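Local coordinates for protein Avidin/streptavidin (Shewanella denitrificans, PDB 3SZH) that binds biotin with high affinity as a member of the avidin-streptavidin family of small beta-barrel proteins, at residues W13-G18 with G34-R39; T78-F83 with D115-T120. One frame throughout, in Å; residues are numbered along the deposited sequence.

From the N terminus, strand 11-14 runs into the turn at 15-18, strand 20-26 returns beside it, and strand 31-37 leads into Arg39, just past its end, where interaction 1 closes its loop by reaching across strand 20-26. Three strands on from 31-37, interaction 2 links 78-83 to 115-120 over the intervening strand 92-101. The two loops follow in series, neither nested nor crossed, but the barrel brings its last strand alongside its first, so the contacts meet: Val14 N lies 2.8 Å from Ser118 O and Gln16 NE2 the same distance from Asp115 OD1, both probable hydrogen bonds. Tyr36 also packs on Trp80, joining both contacts inside the barrel.

Interaction 1: residues W13-G18 with G34-R39; sequences WVNQDG and GSYINR
Gly18 and Arg39 bring the backbones closest, with their CA atoms 5.4 Å apart in the loops that follow strands 11-14 and 31-37, which strand 20-26 separates. A type I turn from Asn15 to Gly18 shapes the first segment, closed by Gly18 N to Asn15 O at 3.0 Å. Asn15 also makes an Asx turn: its OD1 accepts the backbone N of Asp17 at 2.9 Å, the donor standing above the carbonyl plane. The positive phi of Gly18 (92°) belongs to a glycine, since a CB there would jam against the preceding carbonyl O.

One hydrogen bond crosses the contact, from Arg39 NH1 to Gly18 O at 2.9 Å, lying in the carbonyl plane and close to the guanidinium plane. With CG anti to the carbonyl carbon (chi1 -58°) and the chain extended to NE, the arm runs past this oxygen, CD coming within 3.4 Å of it. Ile37 CG2 lies over one guanidinium face, offset toward its rim. NH1 also bonds Thr20 OG1, its stronger partner, and NH2 bonds the Tyr22 hydroxyl. On the inner side Asn15 ND2 meets Tyr36 OH at 3.4 Å, too badly angled for a hydrogen bond, with amide and ring planes 74° apart. Asn15 and Tyr36, with Ser19, match the polar trio that holds the biotin ureido oxygen in avidin and streptavidin, so this end of the barrel is probably the biotin pocket.

Interaction 2: residues T78-F83 with D115-T120; sequences TSWSGF and DVFSQT
Trp80 meets both Asp115 and Phe117 with its pyrrole end, and the whole contact is concentrated there. The indole NE1 donates to Asp115 OD2 at 2.9 Å in a nearly straight bond (178°). The oxygen lies in the plane of the indole, whereas the donor comes from above the carboxylate plane, the two flat groups being turned 42° apart. Gln16 binds the other oxygen, OD1, and so helps fix how the carboxylate is rotated. Phe117 turns its edge toward the five-membered ring in an offset edge-to-face pair, with centroids 5.4 Å apart and planes at 70°; its CZ lies 3.7 Å from Trp80 NE1. Thr78 CG2 lies 3.4 Å above one face of the indole, toward the rim. An aspartate bonded to a tryptophan NE1 matches the pair at the biotin site of streptavidin, so Trp80 and Asp115 probably line the pocket.

Away from this cluster the segments part. Even at their nearest, Trp80 and Asp115 have CA atoms 8.4 Å apart, and the second segment runs on through Ser118 and Gln119 to Thr120 at the solvent-exposed end. Ser79 and Ser81 are buried instead against the second subunit. Strand 92-101 lies between the two strands in the sheet, and its Thr95 touches Trp80 and Phe117. Phe63 of strand 60-66 stacks on Trp80, Tyr36 of strand 31-37 also meets it, and Trp13 of strand 11-14 packs on Phe117.

Interaction 1: residues W13-G18 with G34-R39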
loop_
_atom_site.group_PDB
_atom_site.type_symbol
_atom_site.label_atom_id
_atom_site.label_comp_id
_atom_site.label_asym_id
_atom_site.label_seq_id
_atom_site.Cartn_x
_atom_site.Cartn_y
_atom_site.Cartn_z
ATOM N N TRP B 13 -12.240 3.366 11.675
ATOM C CA TRP B 13 -13.082 3.184 10.478
ATOM C C TRP B 13 -13.433 1.715 10.361
ATOM O O TRP B 13 -12.521 0.903 10.427
ATOM C CB TRP B 13 -12.341 3.695 9.230
ATOM C CG TRP B 13 -11.749 5.046 9.406
ATOM C CD1 TRP B 13 -10.540 5.360 9.942
ATOM C CD2 TRP B 13 -12.387 6.281 9.129
ATOM N NE1 TRP B 13 -10.365 6.712 9.994
ATOM C CE2 TRP B 13 -11.486 7.302 9.487
ATOM C CE3 TRP B 13 -13.654 6.644 8.596
ATOM C CZ2 TRP B 13 -11.813 8.669 9.368
ATOM C CZ3 TRP B 13 -13.964 8.011 8.459
ATOM C CH2 TRP B 13 -13.041 8.992 8.826
ATOM N N VAL B 14 -14.700 1.370 10.143
ATOM C CA VAL B 14 -15.160 -0.028 10.170
ATOM C C VAL B 14 -15.794 -0.388 8.835
ATOM O O VAL B 14 -16.696 0.300 8.359
ATOM C CB VAL B 14 -16.187 -0.307 11.318
ATOM C CG1 VAL B 14 -16.390 -1.783 11.499
ATOM C CG2 VAL B 14 -15.725 0.289 12.623
ATOM N N ASN B 15 -15.359 -1.473 8.224
ATOM C CA ASN B 15 -15.896 -1.872 6.924
ATOM C C ASN B 15 -17.114 -2.784 7.021
ATOM O O ASN B 15 -17.641 -3.081 8.090
ATOM C CB ASN B 15 -14.791 -2.457 6.001
ATOM C CG ASN B 15 -14.364 -3.866 6.386
ATOM O OD1 ASN B 15 -15.012 -4.537 7.195
ATOM N ND2 ASN B 15 -13.270 -4.332 5.787
ATOM N N GLN B 16 -17.600 -3.186 5.854
ATOM C CA GLN B 16 -18.820 -4.009 5.734
ATOM C C GLN B 16 -18.709 -5.435 6.315
ATOM O O GLN B 16 -19.724 -6.147 6.439
ATOM C CB GLN B 16 -19.298 -4.045 4.266
ATOM C CG GLN B 16 -18.456 -4.921 3.334
ATOM C CD GLN B 16 -17.075 -4.350 2.965
ATOM O OE1 GLN B 16 -16.798 -3.148 3.130
ATOM N NE2 GLN B 16 -16.232 -5.212 2.415
ATOM N N ASP B 17 -17.497 -5.878 6.622
ATOM C CA ASP B 17 -17.269 -7.143 7.301
ATOM C C ASP B 17 -17.205 -6.998 8.813
ATOM O O ASP B 17 -17.128 -8.009 9.519
ATOM C CB ASP B 17 -15.955 -7.759 6.844
ATOM C CG ASP B 17 -15.935 -8.088 5.378
ATOM O OD1 ASP B 17 -16.992 -8.452 4.809
ATOM O OD2 ASP B 17 -14.834 -8.011 4.787
ATOM N N GLY B 18 -17.185 -5.752 9.302
ATOM C CA GLY B 18 -16.966 -5.489 10.728
ATOM C C GLY B 18 -15.512 -5.274 11.122
ATOM O O GLY B 18 -15.216 -5.143 12.310
ATOM N N GLY B 34 -0.806 2.650 12.106
ATOM C CA GLY B 34 -2.026 2.235 12.773
ATOM C C GLY B 34 -2.063 0.746 12.978
ATOM O O GLY B 34 -1.033 0.048 12.874
ATOM N N SER B 35 -3.240 0.238 13.294
ATOM C CA SER B 35 -3.507 -1.179 13.531
ATOM C C SER B 35 -4.773 -1.559 12.788
ATOM O O SER B 35 -5.650 -0.714 12.577
ATOM C CB SER B 35 -3.707 -1.478 15.015
ATOM O OG SER B 35 -2.557 -1.162 15.791
ATOM N N TYR B 36 -4.906 -2.822 12.426
ATOM C CA TYR B 36 -6.093 -3.353 11.770
ATOM C C TYR B 36 -6.551 -4.586 12.521
ATOM O O TYR B 36 -5.733 -5.467 12.841
ATOM C CB TYR B 36 -5.760 -3.687 10.333
ATOM C CG TYR B 36 -6.932 -3.984 9.451
ATOM C CD1 TYR B 36 -7.434 -5.268 9.340
ATOM C CD2 TYR B 36 -7.565 -2.966 8.742
ATOM C CE1 TYR B 36 -8.516 -5.561 8.509
ATOM C CE2 TYR B 36 -8.649 -3.250 7.883
ATOM C CZ TYR B 36 -9.098 -4.549 7.788
ATOM O OH TYR B 36 -10.160 -4.821 6.946
ATOM N N ILE B 37 -7.859 -4.654 12.772
ATOM C CA ILE B 37 -8.459 -5.865 13.316
ATOM C C ILE B 37 -9.489 -6.386 12.334
ATOM O O ILE B 37 -10.494 -5.708 12.038
ATOM C CB ILE B 37 -9.052 -5.687 14.720
ATOM C CG1 ILE B 37 -7.961 -5.289 15.723
ATOM C CG2 ILE B 37 -9.770 -6.974 15.161
ATOM C CD1 ILE B 37 -8.455 -5.044 17.163
ATOM N N ASN B 38 -9.208 -7.566 11.793
ATOM C CA ASN B 38 -10.101 -8.263 10.866
ATOM C C ASN B 38 -11.182 -8.976 11.653
ATOM O O ASN B 38 -10.922 -9.666 12.641
ATOM C CB ASN B 38 -9.244 -9.274 10.088
ATOM C CG ASN B 38 -10.053 -10.226 9.227
ATOM O OD1 ASN B 38 -11.051 -9.844 8.620
ATOM N ND2 ASN B 38 -9.602 -11.455 9.142
ATOM N N ARG B 39 -12.420 -8.816 11.187
ATOM C CA ARG B 39 -13.548 -9.529 11.793
ATOM C C ARG B 39 -14.443 -10.181 10.735
ATOM O O ARG B 39 -15.634 -10.411 10.970
ATOM C CB ARG B 39 -14.363 -8.587 12.693
ATOM C CG ARG B 39 -13.513 -7.978 13.802
ATOM C CD ARG B 39 -14.363 -7.281 14.844
ATOM N NE ARG B 39 -13.552 -6.511 15.789
ATOM C CZ ARG B 39 -13.096 -5.283 15.559
ATOM N NH1 ARG B 39 -13.369 -4.654 14.429
ATOM N NH2 ARG B 39 -12.344 -4.685 16.465
#

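Interaction 2: residues T78-F83 with D115-T120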
loop_
_atom_site.group_PDB
_atom_site.type_symbol
_atom_site.label_atom_id
_atom_site.label_comp_id
_atom_site.label_asym_id
_atom_site.label_seq_id
_atom_site.Cartn_x
_atom_site.Cartn_y
_atom_site.Cartn_z
ATOM N N THR B 78 -2.270 -7.290 2.478
ATOM C CA THR B 78 -3.351 -6.547 1.836
ATOM C C THR B 78 -3.008 -5.076 1.775
ATOM O O THR B 78 -2.450 -4.520 2.725
ATOM C CB THR B 78 -4.679 -6.733 2.587
ATOM O OG1 THR B 78 -4.983 -8.125 2.598
ATOM C CG2 THR B 78 -5.844 -5.968 1.903
ATOM N N SER B 79 -3.292 -4.455 0.637
ATOM C CA SER B 79 -3.096 -3.030 0.438
ATOM C C SER B 79 -4.394 -2.412 -0.050
ATOM O O SER B 79 -5.019 -2.917 -0.978
ATOM C CB SER B 79 -2.048 -2.755 -0.619
ATOM O OG SER B 79 -0.817 -3.294 -0.216
ATOM N N TRP B 80 -4.798 -1.319 0.561
ATOM C CA TRP B 80 -5.991 -0.542 0.210
ATOM C C TRP B 80 -5.555 0.797 -0.360
ATOM O O TRP B 80 -4.637 1.453 0.142
ATOM C CB TRP B 80 -6.798 -0.284 1.473
ATOM C CG TRP B 80 -7.481 -1.438 2.130
ATOM C CD1 TRP B 80 -8.792 -1.774 2.018
ATOM C CD2 TRP B 80 -6.914 -2.372 3.064
ATOM N NE1 TRP B 80 -9.106 -2.825 2.831
ATOM C CE2 TRP B 80 -7.961 -3.233 3.476
ATOM C CE3 TRP B 80 -5.636 -2.536 3.637
ATOM C CZ2 TRP B 80 -7.778 -4.220 4.451
ATOM C CZ3 TRP B 80 -5.452 -3.542 4.584
ATOM C CH2 TRP B 80 -6.518 -4.359 4.986
ATOM N N SER B 81 -6.285 1.234 -1.387
ATOM C CA SER B 81 -6.174 2.580 -1.938
ATOM C C SER B 81 -7.563 3.179 -1.921
ATOM O O SER B 81 -8.516 2.530 -2.359
ATOM C CB SER B 81 -5.708 2.553 -3.391
ATOM O OG SER B 81 -4.413 1.987 -3.509
ATOM N N GLY B 82 -7.714 4.392 -1.425
ATOM C CA GLY B 82 -9.047 4.949 -1.362
ATOM C C GLY B 82 -9.071 6.410 -1.021
ATOM O O GLY B 82 -8.074 7.125 -1.075
ATOM N N PHE B 83 -10.275 6.879 -0.737
ATOM C CA PHE B 83 -10.498 8.304 -0.531
ATOM C C PHE B 83 -11.610 8.535 0.473
ATOM O O PHE B 83 -12.545 7.741 0.613
ATOM C CB PHE B 83 -10.808 9.004 -1.861
ATOM C CG PHE B 83 -11.968 8.407 -2.594
ATOM C CD1 PHE B 83 -11.763 7.388 -3.517
ATOM C CD2 PHE B 83 -13.275 8.842 -2.340
ATOM C CE1 PHE B 83 -12.836 6.807 -4.180
ATOM C CE2 PHE B 83 -14.334 8.270 -2.994
ATOM C CZ PHE B 83 -14.123 7.258 -3.909
ATOM N N ASP B 115 -13.782 -2.328 -0.304
ATOM C CA ASP B 115 -14.240 -2.137 1.090
ATOM C C ASP B 115 -14.672 -0.701 1.265
ATOM O O ASP B 115 -13.989 0.223 0.793
ATOM C CB ASP B 115 -13.102 -2.369 2.097
ATOM C CG ASP B 115 -12.780 -3.821 2.362
ATOM O OD1 ASP B 115 -13.475 -4.740 1.876
ATOM O OD2 ASP B 115 -11.780 -4.025 3.075
ATOM N N VAL B 116 -15.799 -0.492 1.953
ATOM C CA VAL B 116 -16.190 0.852 2.365
ATOM C C VAL B 116 -16.155 0.878 3.875
ATOM O O VAL B 116 -16.797 0.065 4.532
ATOM C CB VAL B 116 -17.576 1.257 1.830
ATOM C CG1 VAL B 116 -17.940 2.611 2.388
ATOM C CG2 VAL B 116 -17.551 1.282 0.285
ATOM N N PHE B 117 -15.317 1.763 4.415
ATOM C CA PHE B 117 -15.147 1.908 5.855
ATOM C C PHE B 117 -15.977 3.110 6.290
ATOM O O PHE B 117 -16.010 4.145 5.613
ATOM C CB PHE B 117 -13.663 2.132 6.206
ATOM C CG PHE B 117 -12.776 0.960 5.959
ATOM C CD1 PHE B 117 -12.281 0.698 4.681
ATOM C CD2 PHE B 117 -12.414 0.131 7.011
ATOM C CE1 PHE B 117 -11.439 -0.387 4.467
ATOM C CE2 PHE B 117 -11.560 -0.957 6.805
ATOM C CZ PHE B 117 -11.072 -1.216 5.536
ATOM N N SER B 118 -16.699 2.944 7.381
ATOM C CA SER B 118 -17.533 3.989 7.959
ATOM C C SER B 118 -16.962 4.384 9.309
ATOM O O SER B 118 -16.373 3.553 9.996
ATOM C CB SER B 118 -18.962 3.463 8.144
ATOM O OG SER B 118 -19.556 3.127 6.899
ATOM N N GLN B 119 -17.137 5.626 9.712
ATOM C CA GLN B 119 -16.717 6.042 11.032
ATOM C C GLN B 119 -17.278 5.118 12.108
ATOM O O GLN B 119 -18.417 4.631 11.987
ATOM C CB GLN B 119 -17.137 7.466 11.291
ATOM C CG GLN B 119 -18.624 7.736 11.232
ATOM C CD GLN B 119 -18.914 9.165 11.539
ATOM O OE1 GLN B 119 -18.683 10.040 10.698
ATOM N NE2 GLN B 119 -19.402 9.428 12.747
ATOM N N THR B 120 -16.451 4.875 13.139
ATOM C CA THR B 120 -16.777 4.026 14.307
ATOM C C THR B 120 -18.227 4.201 14.728
ATOM O O THR B 120 -18.625 5.314 15.068
ATOM C CB THR B 120 -15.887 4.347 15.576
ATOM O OG1 THR B 120 -16.714 4.843 16.641
ATOM C CG2 THR B 120 -14.838 5.381 15.279
#